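Local coordinates for DNA repair and telomere maintenance protein nbs1 (PDB 3HUF), which recognises phosphorylated partners such as Ctp1 through its FHA and BRCT domains, as part of the MRN complex that repairs DNA double-strand breaks, at residues 45-50 with 70-75; 77-82 with 100-105. One frame throughout, in Å; residues are numbered along the deposited sequence.

Interaction 1 (45-50 with 70-75); sequences KRHARF and VKDLDT
In the FHA beta sandwich, the imidazole of His47 carries the methyl CG2 of Thr75 over the centre of one face, a CH-pi contact in which Thr75 CG2 sits 3.5 Å from the centroid of the His47 ring and 5° off its normal. The two side chains cross at about a right angle. His47 CG stands anti to the backbone N (chi1 -167°), which sets the root of the ring on the side where it can meet Thr75. Both ring nitrogens are held: ND1 by the backbone N of Ser44, NE2 by a backbone carbonyl of the neighbouring contact. A second flat group, the Arg46 guanidinium, has Leu73 CD1 over one face, offset toward its rim, with Arg46 NH2 4.0 Å from Leu73 CD1.

Strands 48-52 and 68-72 are inner neighbours in the mixed sheet, antiparallel at 165° with axes 4.7 Å apart. The first starts from the loop carrying Lys45; the second ends in the turn 73-75. Arg49 and Lys71 form a hydrogen-bonded pair through both backbone amides. The pairing extends past the strand end through Leu73 N, which reaches His47 O at 2.9 Å, and a water donates to both Arg46 O and Leu73 O. Phe50 lies beside Val70, and Phe50 CD1 meets Val70 CG2 at 3.8 Å. His47 and Ala48 together face Val25 in a classic beta bulge.

In the turn, Asp72 holds Thr75 twice. Its OD2 accepts from Thr75 N in an Asx motif, and its OD1 receives the Thr75 hydroxyl on the syn lone pair, with Thr75 OG1 2.8 Å from Asp72 OD1.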
loop_
_atom_site.group_PDB
_atom_site.type_symbol
_atom_site.label_atom_id
_atom_site.label_comp_id
_atom_site.label_asym_id
_atom_site.label_seq_id
_atom_site.Cartn_x
_atom_site.Cartn_y
_atom_site.Cartn_z
ATOM N N LYS A 45 8.102 34.527 10.478
ATOM C CA LYS A 45 8.221 33.757 11.714
ATOM C C LYS A 45 7.222 32.602 11.803
ATOM O O LYS A 45 7.602 31.473 12.081
ATOM C CB LYS A 45 8.057 34.670 12.925
ATOM C CG LYS A 45 9.188 35.642 13.105
ATOM C CD LYS A 45 9.085 36.334 14.442
ATOM C CE LYS A 45 9.346 37.805 14.273
ATOM N NZ LYS A 45 8.264 38.406 13.449
ATOM N N ARG A 46 5.946 32.916 11.604
ATOM C CA ARG A 46 4.906 31.918 11.379
ATOM C C ARG A 46 4.406 32.197 9.959
ATOM O O ARG A 46 3.793 33.246 9.724
ATOM C CB ARG A 46 3.759 32.087 12.376
ATOM C CG ARG A 46 4.110 31.818 13.833
ATOM C CD ARG A 46 2.918 32.092 14.781
ATOM N NE ARG A 46 1.737 31.255 14.517
ATOM C CZ ARG A 46 0.620 31.678 13.911
ATOM N NH1 ARG A 46 0.509 32.941 13.494
ATOM N NH2 ARG A 46 -0.398 30.840 13.724
ATOM N N HIS A 47 4.667 31.288 9.016
ATOM C CA HIS A 47 4.492 31.621 7.594
ATOM C C HIS A 47 3.283 30.973 6.915
ATOM O O HIS A 47 2.488 31.659 6.252
ATOM C CB HIS A 47 5.770 31.333 6.792
ATOM C CG HIS A 47 5.761 31.931 5.418
ATOM N ND1 HIS A 47 6.478 33.057 5.088
ATOM C CD2 HIS A 47 5.106 31.565 4.293
ATOM C CE1 HIS A 47 6.265 33.362 3.820
ATOM N NE2 HIS A 47 5.440 32.466 3.315
ATOM N N ALA A 48 3.168 29.659 7.060
ATOM C CA ALA A 48 2.118 28.885 6.423
ATOM C C ALA A 48 1.497 27.875 7.386
ATOM O O ALA A 48 2.137 27.438 8.347
ATOM C CB ALA A 48 2.673 28.147 5.186
ATOM N N ARG A 49 0.254 27.503 7.103
ATOM C CA ARG A 49 -0.363 26.353 7.723
ATOM C C ARG A 49 -0.576 25.278 6.658
ATOM O O ARG A 49 -1.078 25.573 5.583
ATOM C CB ARG A 49 -1.687 26.748 8.366
ATOM C CG ARG A 49 -2.418 25.585 9.007
ATOM C CD ARG A 49 -3.802 25.995 9.516
ATOM N NE ARG A 49 -3.729 27.208 10.337
ATOM C CZ ARG A 49 -3.464 27.234 11.646
ATOM N NH1 ARG A 49 -3.251 26.104 12.331
ATOM N NH2 ARG A 49 -3.412 28.408 12.274
ATOM N N PHE A 50 -0.125 24.059 6.941
ATOM C CA PHE A 50 -0.387 22.896 6.115
ATOM C C PHE A 50 -1.385 22.055 6.895
ATOM O O PHE A 50 -1.138 21.731 8.055
ATOM C CB PHE A 50 0.857 22.025 5.934
ATOM C CG PHE A 50 2.014 22.686 5.227
ATOM C CD1 PHE A 50 1.887 23.915 4.577
ATOM C CD2 PHE A 50 3.226 22.032 5.188
ATOM C CE1 PHE A 50 2.974 24.486 3.935
ATOM C CE2 PHE A 50 4.330 22.581 4.535
ATOM C CZ PHE A 50 4.208 23.807 3.905
ATOM N N VAL A 70 -2.927 24.313 2.052
ATOM C CA VAL A 70 -1.917 25.310 2.421
ATOM C C VAL A 70 -2.626 26.650 2.586
ATOM O O VAL A 70 -3.299 27.090 1.676
ATOM C CB VAL A 70 -0.819 25.437 1.325
ATOM C CG1 VAL A 70 0.085 26.652 1.580
ATOM C CG2 VAL A 70 0.018 24.143 1.230
ATOM N N LYS A 71 -2.478 27.275 3.754
ATOM C CA LYS A 71 -2.869 28.653 3.955
ATOM C C LYS A 71 -1.662 29.556 4.178
ATOM O O LYS A 71 -0.740 29.209 4.909
ATOM C CB LYS A 71 -3.796 28.788 5.159
ATOM C CG LYS A 71 -5.188 28.237 4.942
ATOM C CD LYS A 71 -6.203 29.238 5.483
ATOM C CE LYS A 71 -5.942 30.641 4.907
ATOM N NZ LYS A 71 -6.825 31.720 5.477
ATOM N N ASP A 72 -1.681 30.724 3.547
ATOM C CA ASP A 72 -0.667 31.722 3.800
ATOM C C ASP A 72 -1.130 32.495 5.028
ATOM O O ASP A 72 -2.294 32.889 5.103
ATOM C CB ASP A 72 -0.505 32.655 2.599
ATOM C CG ASP A 72 0.475 33.770 2.875
ATOM O OD1 ASP A 72 1.706 33.543 2.776
ATOM O OD2 ASP A 72 0.011 34.863 3.247
ATOM N N LEU A 73 -0.235 32.709 5.992
ATOM C CA LEU A 73 -0.626 33.394 7.233
ATOM C C LEU A 73 -0.332 34.898 7.171
ATOM O O LEU A 73 0.469 35.430 7.954
ATOM C CB LEU A 73 0.020 32.731 8.472
ATOM C CG LEU A 73 -0.170 31.215 8.676
ATOM C CD1 LEU A 73 0.676 30.716 9.831
ATOM C CD2 LEU A 73 -1.640 30.836 8.889
ATOM N N ASP A 74 -1.003 35.563 6.230
ATOM C CA ASP A 74 -0.892 36.994 6.007
ATOM C C ASP A 74 0.580 37.477 6.031
ATOM O O ASP A 74 0.943 38.387 6.783
ATOM C CB ASP A 74 -1.791 37.749 7.012
ATOM C CG ASP A 74 -3.292 37.310 6.941
ATOM O OD1 ASP A 74 -4.006 37.482 7.955
ATOM O OD2 ASP A 74 -3.766 36.797 5.892
ATOM N N THR A 75 1.418 36.851 5.203
ATOM C CA THR A 75 2.874 37.043 5.268
ATOM C C THR A 75 3.374 38.223 4.444
ATOM O O THR A 75 2.666 38.734 3.569
ATOM C CB THR A 75 3.669 35.782 4.827
ATOM O OG1 THR A 75 3.498 35.572 3.420
ATOM C CG2 THR A 75 3.216 34.553 5.586
HETATM O O HOH W 1 2.461 35.591 9.971
#

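Interaction 2 (77-82 with 100-105)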
loop_
_atom_site.group_PDB
_atom_site.type_symbol
_atom_site.label_atom_id
_atom_site.label_comp_id
_atom_site.label_asym_id
_atom_site.label_seq_id
_atom_site.Cartn_x
_atom_site.Cartn_y
_atom_site.Cartn_z
ATOM N N PHE A 77 5.942 38.161 2.175
ATOM C CA PHE A 77 6.265 37.819 0.784
ATOM C C PHE A 77 5.415 36.742 0.092
ATOM O O PHE A 77 5.666 36.428 -1.064
ATOM C CB PHE A 77 7.762 37.507 0.648
ATOM C CG PHE A 77 8.650 38.672 0.979
ATOM C CD1 PHE A 77 9.537 38.604 2.039
ATOM C CD2 PHE A 77 8.576 39.854 0.240
ATOM C CE1 PHE A 77 10.357 39.689 2.355
ATOM C CE2 PHE A 77 9.391 40.943 0.543
ATOM C CZ PHE A 77 10.287 40.867 1.609
ATOM N N GLY A 78 4.415 36.192 0.782
ATOM C CA GLY A 78 3.466 35.252 0.169
ATOM C C GLY A 78 3.896 33.780 0.161
ATOM O O GLY A 78 5.006 33.442 0.587
ATOM N N THR A 79 3.010 32.916 -0.344
ATOM C CA THR A 79 3.253 31.463 -0.475
ATOM C C THR A 79 2.741 30.975 -1.825
ATOM O O THR A 79 1.674 31.397 -2.282
ATOM C CB THR A 79 2.535 30.668 0.647
ATOM O OG1 THR A 79 2.956 31.162 1.919
ATOM C CG2 THR A 79 2.827 29.143 0.566
ATOM N N LYS A 80 3.510 30.106 -2.483
ATOM C CA LYS A 80 3.089 29.554 -3.767
ATOM C C LYS A 80 3.149 28.050 -3.640
ATOM O O LYS A 80 4.046 27.514 -2.961
ATOM C CB LYS A 80 4.017 29.987 -4.919
ATOM C CG LYS A 80 4.234 31.511 -5.078
ATOM C CD LYS A 80 5.034 31.826 -6.343
ATOM C CE LYS A 80 5.008 33.296 -6.649
ATOM N NZ LYS A 80 5.576 33.634 -8.006
ATOM N N VAL A 81 2.204 27.375 -4.289
ATOM C CA VAL A 81 2.274 25.924 -4.464
ATOM C C VAL A 81 2.308 25.617 -5.970
ATOM O O VAL A 81 1.416 26.053 -6.712
ATOM C CB VAL A 81 1.084 25.221 -3.832
ATOM C CG1 VAL A 81 1.245 23.673 -3.964
ATOM C CG2 VAL A 81 0.918 25.643 -2.349
ATOM N N ASN A 82 3.345 24.918 -6.434
ATOM C CA ASN A 82 3.435 24.601 -7.860
ATOM C C ASN A 82 3.248 25.883 -8.656
ATOM O O ASN A 82 2.470 25.916 -9.594
ATOM C CB ASN A 82 2.389 23.518 -8.256
ATOM C CG ASN A 82 2.791 22.117 -7.762
ATOM O OD1 ASN A 82 3.940 21.907 -7.399
ATOM N ND2 ASN A 82 1.861 21.180 -7.744
ATOM N N ILE A 100 6.477 23.834 -2.815
ATOM C CA ILE A 100 5.916 24.903 -1.995
ATOM C C ILE A 100 7.025 25.920 -1.722
ATOM O O ILE A 100 8.063 25.587 -1.104
ATOM C CB ILE A 100 5.346 24.370 -0.664
ATOM C CG1 ILE A 100 4.232 23.340 -0.915
ATOM C CG2 ILE A 100 4.875 25.519 0.227
ATOM C CD1 ILE A 100 4.048 22.332 0.190
ATOM N N GLN A 101 6.802 27.141 -2.211
ATOM C CA GLN A 101 7.719 28.252 -2.025
ATOM C C GLN A 101 7.192 29.203 -0.956
ATOM O O GLN A 101 6.103 29.755 -1.073
ATOM C CB GLN A 101 7.933 29.018 -3.343
ATOM C CG GLN A 101 9.098 29.995 -3.310
ATOM C CD GLN A 101 9.123 30.939 -4.520
ATOM O OE1 GLN A 101 8.560 30.645 -5.575
ATOM N NE2 GLN A 101 9.792 32.072 -4.362
ATOM N N LEU A 102 7.990 29.392 0.084
ATOM C CA LEU A 102 7.646 30.304 1.152
ATOM C C LEU A 102 8.398 31.588 0.925
ATOM O O LEU A 102 9.640 31.597 0.876
ATOM C CB LEU A 102 8.014 29.708 2.499
ATOM C CG LEU A 102 7.445 28.319 2.779
ATOM C CD1 LEU A 102 7.803 27.938 4.178
ATOM C CD2 LEU A 102 5.916 28.285 2.589
ATOM N N GLY A 103 7.646 32.674 0.767
ATOM C CA GLY A 103 8.253 33.981 0.591
ATOM C C GLY A 103 9.010 34.047 -0.717
ATOM O O GLY A 103 8.491 33.659 -1.772
ATOM N N LYS A 104 10.240 34.539 -0.644
ATOM C CA LYS A 104 11.125 34.566 -1.788
ATOM C C LYS A 104 12.251 33.561 -1.597
ATOM O O LYS A 104 13.312 33.696 -2.197
ATOM C CB LYS A 104 11.713 35.961 -1.963
ATOM C CG LYS A 104 10.698 37.004 -2.325
ATOM C CD LYS A 104 11.234 38.342 -1.940
ATOM C CE LYS A 104 11.031 39.328 -3.056
ATOM N NZ LYS A 104 11.762 40.596 -2.760
ATOM N N CYS A 105 12.030 32.546 -0.765
ATOM C CA CYS A 105 13.099 31.595 -0.517
ATOM C C CYS A 105 13.423 30.848 -1.800
ATOM O O CYS A 105 12.535 30.272 -2.410
ATOM C CB CYS A 105 12.752 30.637 0.611
ATOM S SG CYS A 105 14.021 29.404 0.863
#
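Gly78 O accepts from Gly103 N at 2.8 Å, the donor lying nearly along the C=O axis, and His47 NE2 is its second partner. This carbonyl, just beyond the paired strands 79-81 and 97-102 of the FHA sandwich, is therefore met by two nitrogens. Within the strands, Lys80 and Gln101 form the antiparallel hydrogen-bonded pair: Lys80 N donates to Gln101 O at 3.0 Å, and Gln101 N returns the bond to Lys80 O at 2.9 Å. Gly78 N is bonded to Thr75 OG1.

The face of Thr79, Val81, Ile100 and Leu102 is largely apolar, the Thr79 hydroxyl being satisfied by Asp72. With Thr79 CG2 anti to its backbone N, this methyl meets Leu102 CD2 at 3.8 Å, while Val81 CG1 lies 4.3 Å from Ile100 CG1.

Beyond Leu102 the chain makes a type II' turn to Cys105, closed by Cys105 N to Leu102 O, with Gly103 at positive phi (66°). Phe77 packs on this turn: its CB lies 3.6 Å from Gly103 CA, and Lys104 CD sits over one ring face, offset toward the rim, 4.0 Å from the Phe77 centroid. Lys104 N is bonded to Ser42 OG, and Lys104 NZ forms a salt bridge with an acidic side chain of the bound peptide. The chemistry thus divides: backbone amides and methyl groups join the strands, whereas the lysine uses its aliphatic part on Phe77 and its charge on the ligand.

In the fold
Interactions 1 and 2 have centres 10 Å apart and follow each other along the chain, strand 68-72 leading into strand 79-81, although the strands belong to the two different sheets of the FHA sandwich. Two probable hydrogen bonds join them: Asp72 OD1 to Thr79 OG1 at 2.8 Å, and His47 NE2 to Gly78 O at 2.9 Å. Both contacts reach the bound peptide. From 45-50, Lys45 N is hydrogen-bonded to its modified side chain; from interaction 2, Phe77 packs on its backbone, close to Lys104 of the turn it covers. The polar network of His47, Asp72 and Thr75 thus probably helps position the loops that meet the ligand.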